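Local coordinates for protein 7beta-hydroxysteroid dehydrogenase (Collinsella aerofaciens ATCC 25986, PDB 5GT9) that catalyses the NADPH-dependent reduction of the 7-oxo group of 7-oxolithocholate to give ursodeoxycholate, as a homodimeric short-chain dehydrogenase/reductase, at residues B[16-21]-B[42-47]; B[34-39]-B[61-66]; B[72-77]-B[119-124]; B[86-91]-B[136-141]. All coordinates share one frame; numbering follows the deposited sequence.

Interaction 1: residues B[16-21]-B[42-47]; sequences ATEGVG and EEKLNV. With NAP (NADP nicotinamide-adenine-dinucleotide phosphate), chain D.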
# COMPACT_ATOMS: atom_id res chain seq x y z
N ALA B 16 -2.03 -10.61 22.14
CA ALA B 16 -3.05 -11.53 21.68
C ALA B 16 -4.46 -10.97 21.60
O ALA B 16 -5.37 -11.66 21.08
CB ALA B 16 -3.03 -12.73 22.57
N THR B 17 -4.68 -9.76 22.12
CA THR B 17 -6.03 -9.38 22.57
C THR B 17 -7.00 -9.14 21.43
O THR B 17 -8.14 -9.52 21.49
CB THR B 17 -5.95 -8.15 23.49
OG1 THR B 17 -4.91 -8.36 24.46
CG2 THR B 17 -7.31 -7.91 24.22
N GLU B 18 -6.50 -8.50 20.38
CA GLU B 18 -7.35 -8.03 19.30
C GLU B 18 -6.52 -8.17 18.02
O GLU B 18 -5.37 -8.65 18.03
CB GLU B 18 -7.76 -6.55 19.46
CG GLU B 18 -8.93 -6.31 20.40
CD GLU B 18 -9.36 -4.83 20.55
OE1 GLU B 18 -8.50 -3.92 20.69
OE2 GLU B 18 -10.58 -4.57 20.54
N GLY B 19 -7.20 -7.90 16.92
CA GLY B 19 -6.54 -7.71 15.63
C GLY B 19 -5.80 -8.97 15.16
O GLY B 19 -6.39 -10.04 15.12
N VAL B 20 -4.54 -8.80 14.74
CA VAL B 20 -3.71 -9.91 14.22
C VAL B 20 -3.45 -10.92 15.32
O VAL B 20 -3.49 -12.15 15.08
CB VAL B 20 -2.37 -9.36 13.62
CG1 VAL B 20 -1.47 -10.52 13.18
CG2 VAL B 20 -2.58 -8.45 12.43
N GLY B 21 -3.36 -10.46 16.57
CA GLY B 21 -3.06 -11.35 17.68
C GLY B 21 -4.24 -12.28 17.96
O GLY B 21 -4.07 -13.48 18.13
N GLU B 42 -6.20 -7.71 30.55
CA GLU B 42 -6.46 -9.04 31.14
C GLU B 42 -7.93 -9.45 31.04
O GLU B 42 -8.22 -10.59 30.68
CB GLU B 42 -5.97 -9.12 32.58
CG GLU B 42 -5.94 -10.55 33.12
CD GLU B 42 -5.54 -10.68 34.61
OE1 GLU B 42 -5.00 -9.73 35.18
OE2 GLU B 42 -5.80 -11.74 35.23
N GLU B 43 -8.85 -8.55 31.33
CA GLU B 43 -10.28 -8.85 31.23
C GLU B 43 -10.68 -9.22 29.80
O GLU B 43 -11.30 -10.24 29.57
CB GLU B 43 -11.16 -7.69 31.68
CG GLU B 43 -12.58 -8.12 31.94
CD GLU B 43 -13.62 -7.13 31.43
OE1 GLU B 43 -14.32 -6.54 32.28
OE2 GLU B 43 -13.75 -6.96 30.19
N LYS B 44 -10.24 -8.41 28.84
CA LYS B 44 -10.54 -8.68 27.46
C LYS B 44 -9.94 -10.04 27.03
O LYS B 44 -10.56 -10.78 26.26
CB LYS B 44 -9.99 -7.51 26.64
CG LYS B 44 -10.72 -7.21 25.39
CD LYS B 44 -10.76 -5.71 25.15
CE LYS B 44 -11.46 -5.39 23.85
NZ LYS B 44 -11.17 -6.38 22.78
N LEU B 45 -8.75 -10.36 27.49
CA LEU B 45 -8.12 -11.65 27.17
C LEU B 45 -8.97 -12.81 27.73
O LEU B 45 -9.09 -13.86 27.10
CB LEU B 45 -6.70 -11.71 27.73
CG LEU B 45 -5.66 -10.86 26.92
CD1 LEU B 45 -4.43 -10.52 27.70
CD2 LEU B 45 -5.29 -11.51 25.61
N ASN B 46 -9.44 -12.67 28.97
CA ASN B 46 -10.33 -13.66 29.57
C ASN B 46 -11.58 -13.89 28.75
O ASN B 46 -12.06 -15.05 28.61
CB ASN B 46 -10.72 -13.23 31.00
CG ASN B 46 -9.61 -13.46 31.98
OD1 ASN B 46 -8.80 -14.34 31.79
ND2 ASN B 46 -9.59 -12.67 33.05
N VAL B 47 -12.17 -12.83 28.21
CA VAL B 47 -13.37 -12.98 27.39
C VAL B 47 -13.05 -13.74 26.11
O VAL B 47 -13.70 -14.71 25.78
CB VAL B 47 -14.03 -11.62 27.07
CG1 VAL B 47 -15.16 -11.81 26.09
CG2 VAL B 47 -14.54 -10.93 28.32
PA NAP D . -2.99 -5.74 16.92
O1A NAP D . -3.12 -6.77 15.83
O2A NAP D . -4.24 -5.34 17.65
O5B NAP D . -1.98 -6.28 18.05
C5B NAP D . -2.34 -7.40 18.82
C4B NAP D . -2.29 -7.09 20.31
O4B NAP D . -0.98 -7.00 20.83
C3B NAP D . -2.97 -5.79 20.65
O3B NAP D . -4.37 -5.93 20.57
C2B NAP D . -2.40 -5.50 22.02
O2B NAP D . -3.43 -5.79 23.01
C1B NAP D . -1.14 -6.38 22.07
N9A NAP D . -0.07 -5.51 22.51
C8A NAP D . 0.32 -4.29 21.99
N7A NAP D . 1.30 -3.79 22.73
C5A NAP D . 1.58 -4.64 23.71
C6A NAP D . 2.45 -4.65 24.84
N6A NAP D . 3.36 -3.63 25.07
N1A NAP D . 2.43 -5.75 25.59
C2A NAP D . 1.58 -6.79 25.39
N3A NAP D . 0.74 -6.83 24.39
C4A NAP D . 0.69 -5.79 23.54
O3 NAP D . -2.14 -4.39 16.64
PN NAP D . -1.50 -3.81 15.30
O1N NAP D . -1.02 -2.39 15.64
O2N NAP D . -2.50 -4.06 14.19
O5D NAP D . -0.14 -4.65 15.17
C5D NAP D . -0.17 -6.07 14.99
C4D NAP D . 1.08 -6.43 14.17
O4D NAP D . 0.81 -6.19 12.78
C3D NAP D . 2.32 -5.64 14.52
O3D NAP D . 3.45 -6.49 14.58
C2D NAP D . 2.44 -4.62 13.42
O2D NAP D . 3.75 -4.11 13.21
C1D NAP D . 1.83 -5.36 12.22
N1N NAP D . 1.29 -4.40 11.24
C2N NAP D . -0.00 -4.00 11.35
C3N NAP D . -0.52 -3.07 10.47
C7N NAP D . -1.94 -2.63 10.52
O7N NAP D . -2.31 -2.01 9.55
N7N NAP D . -2.79 -2.99 11.53
C4N NAP D . 0.29 -2.61 9.44
C5N NAP D . 1.58 -3.08 9.29
C6N NAP D . 2.08 -3.96 10.26
P2B NAP D . -3.30 -5.19 24.53
O1X NAP D . -4.45 -5.84 25.33
O2X NAP D . -2.02 -5.50 25.12
O3X NAP D . -3.62 -3.71 24.36

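Interaction 2: residues B[34-39]-B[61-66]; sequences NVVMVG and KVVRAD. With NAP (NADP nicotinamide-adenine-dinucleotide phosphate), chain D.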
# COMPACT_ATOMS: atom_id res chain seq x y z
N ASN B 34 -3.62 -25.78 22.20
CA ASN B 34 -4.05 -24.99 23.35
C ASN B 34 -3.27 -23.67 23.24
O ASN B 34 -2.21 -23.65 22.57
CB ASN B 34 -3.67 -25.68 24.66
CG ASN B 34 -4.35 -27.03 24.82
OD1 ASN B 34 -5.50 -27.23 24.41
ND2 ASN B 34 -3.62 -27.98 25.39
N VAL B 35 -3.85 -22.60 23.78
CA VAL B 35 -3.38 -21.22 23.55
C VAL B 35 -2.95 -20.49 24.83
O VAL B 35 -3.77 -20.28 25.75
CB VAL B 35 -4.45 -20.39 22.83
CG1 VAL B 35 -3.91 -19.07 22.33
CG2 VAL B 35 -5.01 -21.18 21.65
N VAL B 36 -1.69 -20.07 24.86
CA VAL B 36 -1.27 -19.08 25.84
C VAL B 36 -1.38 -17.71 25.20
O VAL B 36 -0.78 -17.46 24.14
CB VAL B 36 0.17 -19.30 26.32
CG1 VAL B 36 0.47 -18.33 27.44
CG2 VAL B 36 0.40 -20.74 26.73
N MET B 37 -2.23 -16.88 25.75
CA MET B 37 -2.57 -15.59 25.21
C MET B 37 -2.01 -14.52 26.13
O MET B 37 -2.42 -14.43 27.28
CB MET B 37 -4.10 -15.46 25.08
CG MET B 37 -4.77 -16.65 24.39
SD MET B 37 -6.53 -16.90 24.74
CE MET B 37 -6.97 -15.31 25.31
N VAL B 38 -1.12 -13.70 25.62
CA VAL B 38 -0.44 -12.67 26.36
C VAL B 38 -0.75 -11.27 25.81
O VAL B 38 -0.70 -11.02 24.59
CB VAL B 38 1.06 -12.85 26.31
CG1 VAL B 38 1.76 -11.84 27.20
CG2 VAL B 38 1.48 -14.28 26.62
N GLY B 39 -1.09 -10.38 26.73
CA GLY B 39 -1.45 -9.02 26.42
C GLY B 39 -1.65 -8.20 27.67
O GLY B 39 -1.49 -8.69 28.78
N LYS B 61 -4.57 -20.30 28.42
CA LYS B 61 -3.98 -19.70 29.58
C LYS B 61 -3.75 -18.21 29.30
O LYS B 61 -3.11 -17.82 28.27
CB LYS B 61 -2.70 -20.44 29.97
CG LYS B 61 -2.04 -19.83 31.20
CD LYS B 61 -0.90 -20.67 31.73
CE LYS B 61 -0.69 -20.33 33.21
NZ LYS B 61 0.67 -20.66 33.71
N VAL B 62 -4.32 -17.37 30.14
CA VAL B 62 -4.16 -15.92 29.98
C VAL B 62 -3.00 -15.44 30.82
O VAL B 62 -2.88 -15.77 32.04
CB VAL B 62 -5.45 -15.15 30.38
CG1 VAL B 62 -5.22 -13.63 30.42
CG2 VAL B 62 -6.61 -15.48 29.48
N VAL B 63 -2.13 -14.61 30.21
CA VAL B 63 -0.98 -14.02 30.88
C VAL B 63 -0.97 -12.50 30.64
O VAL B 63 -1.03 -12.04 29.49
CB VAL B 63 0.34 -14.58 30.38
CG1 VAL B 63 1.54 -13.94 31.11
CG2 VAL B 63 0.36 -16.10 30.53
N ARG B 64 -1.04 -11.71 31.72
CA ARG B 64 -0.97 -10.27 31.61
C ARG B 64 0.47 -9.81 31.65
O ARG B 64 1.25 -10.07 32.62
CB ARG B 64 -1.74 -9.61 32.79
CG ARG B 64 -2.19 -8.21 32.53
CD ARG B 64 -1.10 -7.16 32.75
NE ARG B 64 -1.52 -5.82 32.32
CZ ARG B 64 -0.77 -4.71 32.39
NH1 ARG B 64 0.45 -4.74 32.90
NH2 ARG B 64 -1.25 -3.54 31.95
N ALA B 65 0.91 -9.16 30.58
CA ALA B 65 2.26 -8.65 30.55
C ALA B 65 2.30 -7.44 29.59
O ALA B 65 1.48 -7.33 28.65
CB ALA B 65 3.23 -9.74 30.12
N ASP B 66 3.25 -6.54 29.82
CA ASP B 66 3.41 -5.36 29.00
C ASP B 66 4.84 -5.37 28.47
O ASP B 66 5.85 -5.21 29.20
CB ASP B 66 3.15 -4.09 29.85
CG ASP B 66 3.32 -2.79 29.08
OD1 ASP B 66 3.94 -2.79 27.97
OD2 ASP B 66 2.78 -1.76 29.57
PA NAP D . -2.99 -5.74 16.92
O1A NAP D . -3.12 -6.77 15.83
O2A NAP D . -4.24 -5.34 17.65
O5B NAP D . -1.98 -6.28 18.05
C5B NAP D . -2.34 -7.40 18.82
C4B NAP D . -2.29 -7.09 20.31
O4B NAP D . -0.98 -7.00 20.83
C3B NAP D . -2.97 -5.79 20.65
O3B NAP D . -4.37 -5.93 20.57
C2B NAP D . -2.40 -5.50 22.02
O2B NAP D . -3.43 -5.79 23.01
C1B NAP D . -1.14 -6.38 22.07
N9A NAP D . -0.07 -5.51 22.51
C8A NAP D . 0.32 -4.29 21.99
N7A NAP D . 1.30 -3.79 22.73
C5A NAP D . 1.58 -4.64 23.71
C6A NAP D . 2.45 -4.65 24.84
N6A NAP D . 3.36 -3.63 25.07
N1A NAP D . 2.43 -5.75 25.59
C2A NAP D . 1.58 -6.79 25.39
N3A NAP D . 0.74 -6.83 24.39
C4A NAP D . 0.69 -5.79 23.54
O3 NAP D . -2.14 -4.39 16.64
PN NAP D . -1.50 -3.81 15.30
O1N NAP D . -1.02 -2.39 15.64
O2N NAP D . -2.50 -4.06 14.19
O5D NAP D . -0.14 -4.65 15.17
C5D NAP D . -0.17 -6.07 14.99
C4D NAP D . 1.08 -6.43 14.17
O4D NAP D . 0.81 -6.19 12.78
C3D NAP D . 2.32 -5.64 14.52
O3D NAP D . 3.45 -6.49 14.58
C2D NAP D . 2.44 -4.62 13.42
O2D NAP D . 3.75 -4.11 13.21
C1D NAP D . 1.83 -5.36 12.22
N1N NAP D . 1.29 -4.40 11.24
C2N NAP D . -0.00 -4.00 11.35
C3N NAP D . -0.52 -3.07 10.47
C7N NAP D . -1.94 -2.63 10.52
O7N NAP D . -2.31 -2.01 9.55
N7N NAP D . -2.79 -2.99 11.53
C4N NAP D . 0.29 -2.61 9.44
C5N NAP D . 1.58 -3.08 9.29
C6N NAP D . 2.08 -3.96 10.26
P2B NAP D . -3.30 -5.19 24.53
O1X NAP D . -4.45 -5.84 25.33
O2X NAP D . -2.02 -5.50 25.12
O3X NAP D . -3.62 -3.71 24.36

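Interaction 3: residues B[72-77]-B[119-124]; sequences AAETVF and FLKCFH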
# COMPACT_ATOMS: atom_id res chain seq x y z
N ALA B 72 9.13 -8.41 30.98
CA ALA B 72 7.88 -8.96 30.45
C ALA B 72 8.16 -10.40 29.96
O ALA B 72 7.37 -11.31 30.22
CB ALA B 72 7.37 -8.10 29.30
N ALA B 73 9.25 -10.60 29.22
CA ALA B 73 9.55 -11.97 28.70
C ALA B 73 9.66 -13.00 29.84
O ALA B 73 9.12 -14.14 29.77
CB ALA B 73 10.84 -11.96 27.90
N GLU B 74 10.37 -12.60 30.89
CA GLU B 74 10.59 -13.50 32.02
C GLU B 74 9.28 -13.91 32.70
O GLU B 74 9.18 -15.03 33.17
CB GLU B 74 11.62 -12.93 33.02
CG GLU B 74 13.04 -12.89 32.50
CD GLU B 74 13.37 -11.64 31.72
OE1 GLU B 74 12.45 -10.82 31.50
OE2 GLU B 74 14.55 -11.48 31.31
N THR B 75 8.29 -13.03 32.72
CA THR B 75 6.99 -13.36 33.23
C THR B 75 6.32 -14.42 32.38
O THR B 75 5.72 -15.39 32.90
CB THR B 75 6.11 -12.10 33.33
OG1 THR B 75 6.71 -11.23 34.30
CG2 THR B 75 4.66 -12.39 33.68
N VAL B 76 6.41 -14.25 31.06
CA VAL B 76 5.86 -15.28 30.17
C VAL B 76 6.57 -16.64 30.34
O VAL B 76 5.91 -17.72 30.36
CB VAL B 76 5.95 -14.78 28.72
CG1 VAL B 76 5.55 -15.88 27.77
CG2 VAL B 76 5.03 -13.58 28.59
N PHE B 77 7.89 -16.64 30.48
CA PHE B 77 8.67 -17.88 30.65
C PHE B 77 8.14 -18.70 31.84
O PHE B 77 7.98 -19.94 31.72
CB PHE B 77 10.14 -17.64 30.87
CG PHE B 77 10.85 -16.90 29.75
CD1 PHE B 77 10.27 -16.79 28.51
CD2 PHE B 77 12.05 -16.22 30.00
CE1 PHE B 77 10.89 -16.06 27.51
CE2 PHE B 77 12.66 -15.51 29.01
CZ PHE B 77 12.07 -15.42 27.75
N PHE B 119 10.98 -8.91 22.23
CA PHE B 119 10.99 -9.74 21.06
C PHE B 119 12.10 -10.81 21.10
O PHE B 119 11.82 -12.05 21.01
CB PHE B 119 11.10 -8.90 19.78
CG PHE B 119 11.58 -9.69 18.61
CD1 PHE B 119 10.74 -10.63 18.05
CD2 PHE B 119 12.83 -9.53 18.09
CE1 PHE B 119 11.15 -11.40 17.00
CE2 PHE B 119 13.24 -10.29 17.01
CZ PHE B 119 12.36 -11.25 16.48
N LEU B 120 13.33 -10.37 21.26
CA LEU B 120 14.42 -11.25 21.10
C LEU B 120 14.52 -12.18 22.28
O LEU B 120 14.92 -13.36 22.10
CB LEU B 120 15.77 -10.53 20.87
CG LEU B 120 16.90 -11.47 20.41
CD1 LEU B 120 16.62 -12.02 19.01
CD2 LEU B 120 18.21 -10.76 20.36
N LYS B 121 14.22 -11.68 23.48
CA LYS B 121 14.28 -12.56 24.68
C LYS B 121 13.33 -13.76 24.47
O LYS B 121 13.74 -14.91 24.65
CB LYS B 121 13.89 -11.88 25.95
CG LYS B 121 14.96 -10.95 26.50
CD LYS B 121 14.60 -10.47 27.91
CE LYS B 121 15.77 -9.76 28.61
NZ LYS B 121 15.24 -9.09 29.83
N CYS B 122 12.15 -13.47 23.97
CA CYS B 122 11.14 -14.54 23.72
C CYS B 122 11.63 -15.47 22.63
O CYS B 122 11.59 -16.70 22.73
CB CYS B 122 9.77 -13.92 23.41
SG CYS B 122 8.93 -13.21 24.85
N PHE B 123 12.10 -14.87 21.52
CA PHE B 123 12.52 -15.66 20.37
C PHE B 123 13.65 -16.60 20.74
O PHE B 123 13.61 -17.83 20.44
CB PHE B 123 12.91 -14.69 19.25
CG PHE B 123 13.04 -15.29 17.91
CD1 PHE B 123 12.45 -16.50 17.58
CD2 PHE B 123 13.65 -14.56 16.90
CE1 PHE B 123 12.50 -16.96 16.30
CE2 PHE B 123 13.67 -15.01 15.61
CZ PHE B 123 13.16 -16.25 15.32
N HIS B 124 14.64 -16.11 21.51
CA HIS B 124 15.75 -16.93 21.96
C HIS B 124 15.31 -18.09 22.91
O HIS B 124 15.69 -19.26 22.70
CB HIS B 124 16.70 -16.04 22.73
CG HIS B 124 17.89 -16.74 23.30
ND1 HIS B 124 18.10 -16.83 24.64
CD2 HIS B 124 18.97 -17.29 22.70
CE1 HIS B 124 19.25 -17.45 24.87
NE2 HIS B 124 19.81 -17.72 23.71

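Interaction 4: residues B[86-91]-B[136-141]; sequences GFMSYV and GAVINV. With NAP (NADP nicotinamide-adenine-dinucleotide phosphate), chain D.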
# COMPACT_ATOMS: atom_id res chain seq x y z
N GLY B 86 4.75 -25.82 21.31
CA GLY B 86 4.94 -26.04 19.91
C GLY B 86 5.00 -24.85 18.96
O GLY B 86 5.42 -25.01 17.81
N PHE B 87 4.53 -23.69 19.40
CA PHE B 87 4.41 -22.52 18.56
C PHE B 87 4.60 -21.22 19.37
O PHE B 87 4.17 -21.08 20.53
CB PHE B 87 3.05 -22.48 17.88
CG PHE B 87 2.85 -21.32 16.96
CD1 PHE B 87 3.36 -21.35 15.62
CD2 PHE B 87 2.18 -20.20 17.36
CE1 PHE B 87 3.14 -20.29 14.75
CE2 PHE B 87 1.98 -19.14 16.48
CZ PHE B 87 2.44 -19.20 15.18
N MET B 88 5.26 -20.28 18.71
CA MET B 88 5.32 -18.89 19.20
C MET B 88 5.07 -17.90 18.05
O MET B 88 5.53 -18.11 16.94
CB MET B 88 6.70 -18.66 19.81
CG MET B 88 6.85 -17.34 20.53
SD MET B 88 8.60 -16.78 20.64
CE MET B 88 8.59 -15.82 19.14
N SER B 89 4.33 -16.81 18.32
CA SER B 89 4.28 -15.67 17.42
C SER B 89 4.45 -14.38 18.18
O SER B 89 3.71 -14.11 19.14
CB SER B 89 2.97 -15.66 16.64
OG SER B 89 2.86 -14.52 15.81
N TYR B 90 5.37 -13.54 17.72
CA TYR B 90 5.51 -12.21 18.25
C TYR B 90 4.70 -11.25 17.38
O TYR B 90 5.07 -11.01 16.23
CB TYR B 90 6.95 -11.78 18.38
CG TYR B 90 7.15 -10.67 19.38
CD1 TYR B 90 7.13 -10.95 20.76
CD2 TYR B 90 7.25 -9.33 18.98
CE1 TYR B 90 7.26 -9.95 21.70
CE2 TYR B 90 7.41 -8.34 19.93
CZ TYR B 90 7.44 -8.65 21.27
OH TYR B 90 7.56 -7.66 22.24
N VAL B 91 3.62 -10.76 17.94
CA VAL B 91 2.61 -9.97 17.17
C VAL B 91 2.63 -8.48 17.58
O VAL B 91 2.38 -7.63 16.73
CB VAL B 91 1.19 -10.53 17.47
CG1 VAL B 91 0.14 -9.80 16.65
CG2 VAL B 91 1.15 -12.01 17.09
N GLY B 136 8.84 -27.56 16.44
CA GLY B 136 8.27 -26.31 16.88
C GLY B 136 8.08 -25.41 15.69
O GLY B 136 8.58 -25.65 14.62
N ALA B 137 7.33 -24.34 15.90
CA ALA B 137 7.18 -23.35 14.89
C ALA B 137 7.12 -21.91 15.43
O ALA B 137 6.66 -21.69 16.50
CB ALA B 137 5.94 -23.65 14.08
N VAL B 138 7.71 -20.98 14.68
CA VAL B 138 7.64 -19.59 14.97
C VAL B 138 7.18 -18.80 13.73
O VAL B 138 7.75 -18.98 12.68
CB VAL B 138 8.97 -19.05 15.45
CG1 VAL B 138 8.82 -17.60 15.81
CG2 VAL B 138 9.52 -19.83 16.65
N ILE B 139 6.18 -17.93 13.87
CA ILE B 139 5.83 -16.97 12.83
C ILE B 139 5.79 -15.59 13.54
O ILE B 139 4.95 -15.35 14.41
CB ILE B 139 4.47 -17.20 12.18
CG1 ILE B 139 4.37 -18.57 11.55
CG2 ILE B 139 4.15 -16.09 11.18
CD1 ILE B 139 2.99 -19.00 11.09
N ASN B 140 6.79 -14.78 13.23
CA ASN B 140 6.83 -13.39 13.74
C ASN B 140 6.23 -12.44 12.75
O ASN B 140 6.31 -12.69 11.55
CB ASN B 140 8.30 -13.04 14.09
CG ASN B 140 8.81 -13.88 15.27
OD1 ASN B 140 8.05 -14.18 16.21
ND2 ASN B 140 10.07 -14.28 15.23
N VAL B 141 5.72 -11.31 13.23
CA VAL B 141 5.03 -10.34 12.41
C VAL B 141 5.95 -9.13 12.19
O VAL B 141 6.45 -8.54 13.16
CB VAL B 141 3.75 -9.89 13.03
CG1 VAL B 141 3.06 -8.94 12.08
CG2 VAL B 141 2.83 -11.11 13.26
PA NAP D . -2.99 -5.74 16.92
O1A NAP D . -3.12 -6.77 15.83
O2A NAP D . -4.24 -5.34 17.65
O5B NAP D . -1.98 -6.28 18.05
C5B NAP D . -2.34 -7.40 18.82
C4B NAP D . -2.29 -7.09 20.31
O4B NAP D . -0.98 -7.00 20.83
C3B NAP D . -2.97 -5.79 20.65
O3B NAP D . -4.37 -5.93 20.57
C2B NAP D . -2.40 -5.50 22.02
O2B NAP D . -3.43 -5.79 23.01
C1B NAP D . -1.14 -6.38 22.07
N9A NAP D . -0.07 -5.51 22.51
C8A NAP D . 0.32 -4.29 21.99
N7A NAP D . 1.30 -3.79 22.73
C5A NAP D . 1.58 -4.64 23.71
C6A NAP D . 2.45 -4.65 24.84
N6A NAP D . 3.36 -3.63 25.07
N1A NAP D . 2.43 -5.75 25.59
C2A NAP D . 1.58 -6.79 25.39
N3A NAP D . 0.74 -6.83 24.39
C4A NAP D . 0.69 -5.79 23.54
O3 NAP D . -2.14 -4.39 16.64
PN NAP D . -1.50 -3.81 15.30
O1N NAP D . -1.02 -2.39 15.64
O2N NAP D . -2.50 -4.06 14.19
O5D NAP D . -0.14 -4.65 15.17
C5D NAP D . -0.17 -6.07 14.99
C4D NAP D . 1.08 -6.43 14.17
O4D NAP D . 0.81 -6.19 12.78
C3D NAP D . 2.32 -5.64 14.52
O3D NAP D . 3.45 -6.49 14.58
C2D NAP D . 2.44 -4.62 13.42
O2D NAP D . 3.75 -4.11 13.21
C1D NAP D . 1.83 -5.36 12.22
N1N NAP D . 1.29 -4.40 11.24
C2N NAP D . -0.00 -4.00 11.35
C3N NAP D . -0.52 -3.07 10.47
C7N NAP D . -1.94 -2.63 10.52
O7N NAP D . -2.31 -2.01 9.55
N7N NAP D . -2.79 -2.99 11.53
C4N NAP D . 0.29 -2.61 9.44
C5N NAP D . 1.58 -3.08 9.29
C6N NAP D . 2.08 -3.96 10.26
P2B NAP D . -3.30 -5.19 24.53
O1X NAP D . -4.45 -5.84 25.33
O2X NAP D . -2.02 -5.50 25.12
O3X NAP D . -3.62 -3.71 24.36

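Interaction 1: residues B[16-21]-B[42-47]
A16 begins the contact with its methyl, CB, lying 4.0 Å from CD2 of L45. T17 meets the helix 42-56 with both branches. Its CG2, anti to the backbone N, rests on the start of the K44 chain, 3.6 Å from K44 CB, the two side chains crossing at about a right angle. T17 OG1 has L45 CD2 at 3.4 Å and donates a hydrogen bond of 2.7 Å to O1X of the cofactor's 2'-phosphate, the group that distinguishes NADP from NAD. Residues 16-21 belong to the glycine-rich turn of the Rossmann fold, which runs along the cofactor diphosphate into the helix 19-30. E18 reaches across to the helix 42-56 on a chain extended beyond CG, and E18 OE2 takes K44 NZ in a salt bridge of 2.9 Å, weak as a hydrogen bond; OE1 pairs with R41. With alanine at E18, both K44 and R41 would probably lose this acidic partner, and the lysine amine would be free to swing away from the turn. The E18 amide makes a weak bond to NADP O3B. At G19, phi is positive (62°), and a side chain would run into the diphosphate. V20 N then grips O1A of that diphosphate at 2.7 Å.

Interaction 2: residues B[34-39]-B[61-66]
V36, M37, V38 and G39 pair in parallel register with K61, V62, V63 and R64, forming a strand pair at one edge of a Rossmann sheet, with 60-64 outermost; the helix 42-56 makes the connection, so the two strands and the helix are a beta-alpha-beta unit. Five backbone hydrogen bonds run between the strands. M37 sits at the middle of the ladder, its N bonded to K61 O at 2.8 Å and its O accepting V63 N. G39 N reaches V63 O almost straight on, with a C=O...N angle of 171°, whereas A65 N approaches G39 O from above the carbonyl plane, where the segment 61-66 is already leaving its strand. CA-H...O contacts fill the gaps, among them V38 CA to V63 O at 3.2 Å.

The apolar contacts divide between the two faces. V36 CG1 meets V63 CG2 at 3.8 Å on one face, where V38 lies alongside V63 and also puts CG1, anti to its backbone N, against the methyl of A65. The other face carries M37, whose terminal CE comes up obliquely to V62 CG2; the helix 42-56 packs over this pair through A49.

The polar ends find partners elsewhere in the chain: K61 NZ bonds A79 O, and R64 NE bonds R40 O. Beyond the strand, D66 OD1 accepts the adenine amine N6A of NADP at 3.1 Å.

Interaction 3: residues B[72-77]-B[119-124]
K121 and C122, on the helix 105-133, face the helix 72-80 and take up most of the contact together with F77 and A73. The Rossmann-type sheet carries both helices on one side, and the two short segments run in broadly the same direction, with axes 9.2 Å apart and 29° between them. The small A73 lets the backbones approach: its methyl sits 3.6 Å from K121 CB and 3.8 Å from C122 SG, between the two side chains.

From CB the K121 chain runs out fully extended, passes A73 and ends on E74. K121 NZ meets E74 OE2 at 2.9 Å in a salt bridge, on the syn lone pair of that oxygen. The glutamate gets there by bending at chi2 (87°), which turns its carboxylate back toward the lysine. A methionine in place of K121 would probably leave the E74 carboxylate without its cationic mate.

F77 comes in edge first, its CZ 3.6 Å from K121 O and its CE1 4.1 Å from C122 CA, while one face of the ring lies over its own helix at A73 O. H125 stacks on this ring. The chemistry thus grades from the C122 thiol, which also touches L14 of strand 10-14, and the A73 methyl between the helices, to an ion pair at the exposed E74, where solvent would be expected to weaken its electrostatic gain.

Interaction 4: residues B[86-91]-B[136-141]
F87 sets its ring edge against I139, with CE1 3.8 Å from I139 CG1 and the end methyl CD1 of I139 in the ring plane. The ring gets there because CG stands anti to the backbone N (chi1 -178°), and F87 CD1 also meets the methyl of A137. On the other face of the sheet M88 and V138 lie side by side, CE to CG1 at 3.8 Å, and M88 crosses toward N140. These strands are the fourth and fifth of the Rossmann sheet, parallel neighbours at its centre, and the helix 105-133 covers the M88 face. Their backbones are laced by bonds such as M88 N to A137 O at 3.0 Å and I139 N to M88 O.

Farther along, side chains replace part of the ladder. S89 OG donates to I139 O at 2.6 Å, nearly in line with the carbonyl. Y90 N turns to the side chain of N140, bonding OD1 at 3.1 Å in the carbonyl plane, while ND2 of N140 is held by T167. V141 N then returns to Y90 O. At the cofactor end V91 O accepts the hydroxyl O3D of the nicotinamide ribose of NADP at 2.7 Å, and V141 CG1 lies against the same oxygen.

In the fold
From the N terminus, interaction 1 closes the loop from the nucleotide-binding turn 16-21 to 42-47. Interaction 2 crosses it, since strand 34-39 falls inside that loop while 61-66 lies beyond, and closes the helix 42-56 connection between two neighbouring strands. The two touch, M37 CE lying against L45 O, and both reach NADP. Interaction 3 opens just after, with D66 O against A72 CB, and closes the long loop from 72-77 to 119-124. It crosses interaction 4, which closes the connection through helix 105-133 between strands 85-90 and 136-143, in the same sheet as interaction 2. F119 and F123 pack on N140, joining helix layer to sheet. V20 and V91 bring interactions 1 and 4 together beside the cofactor.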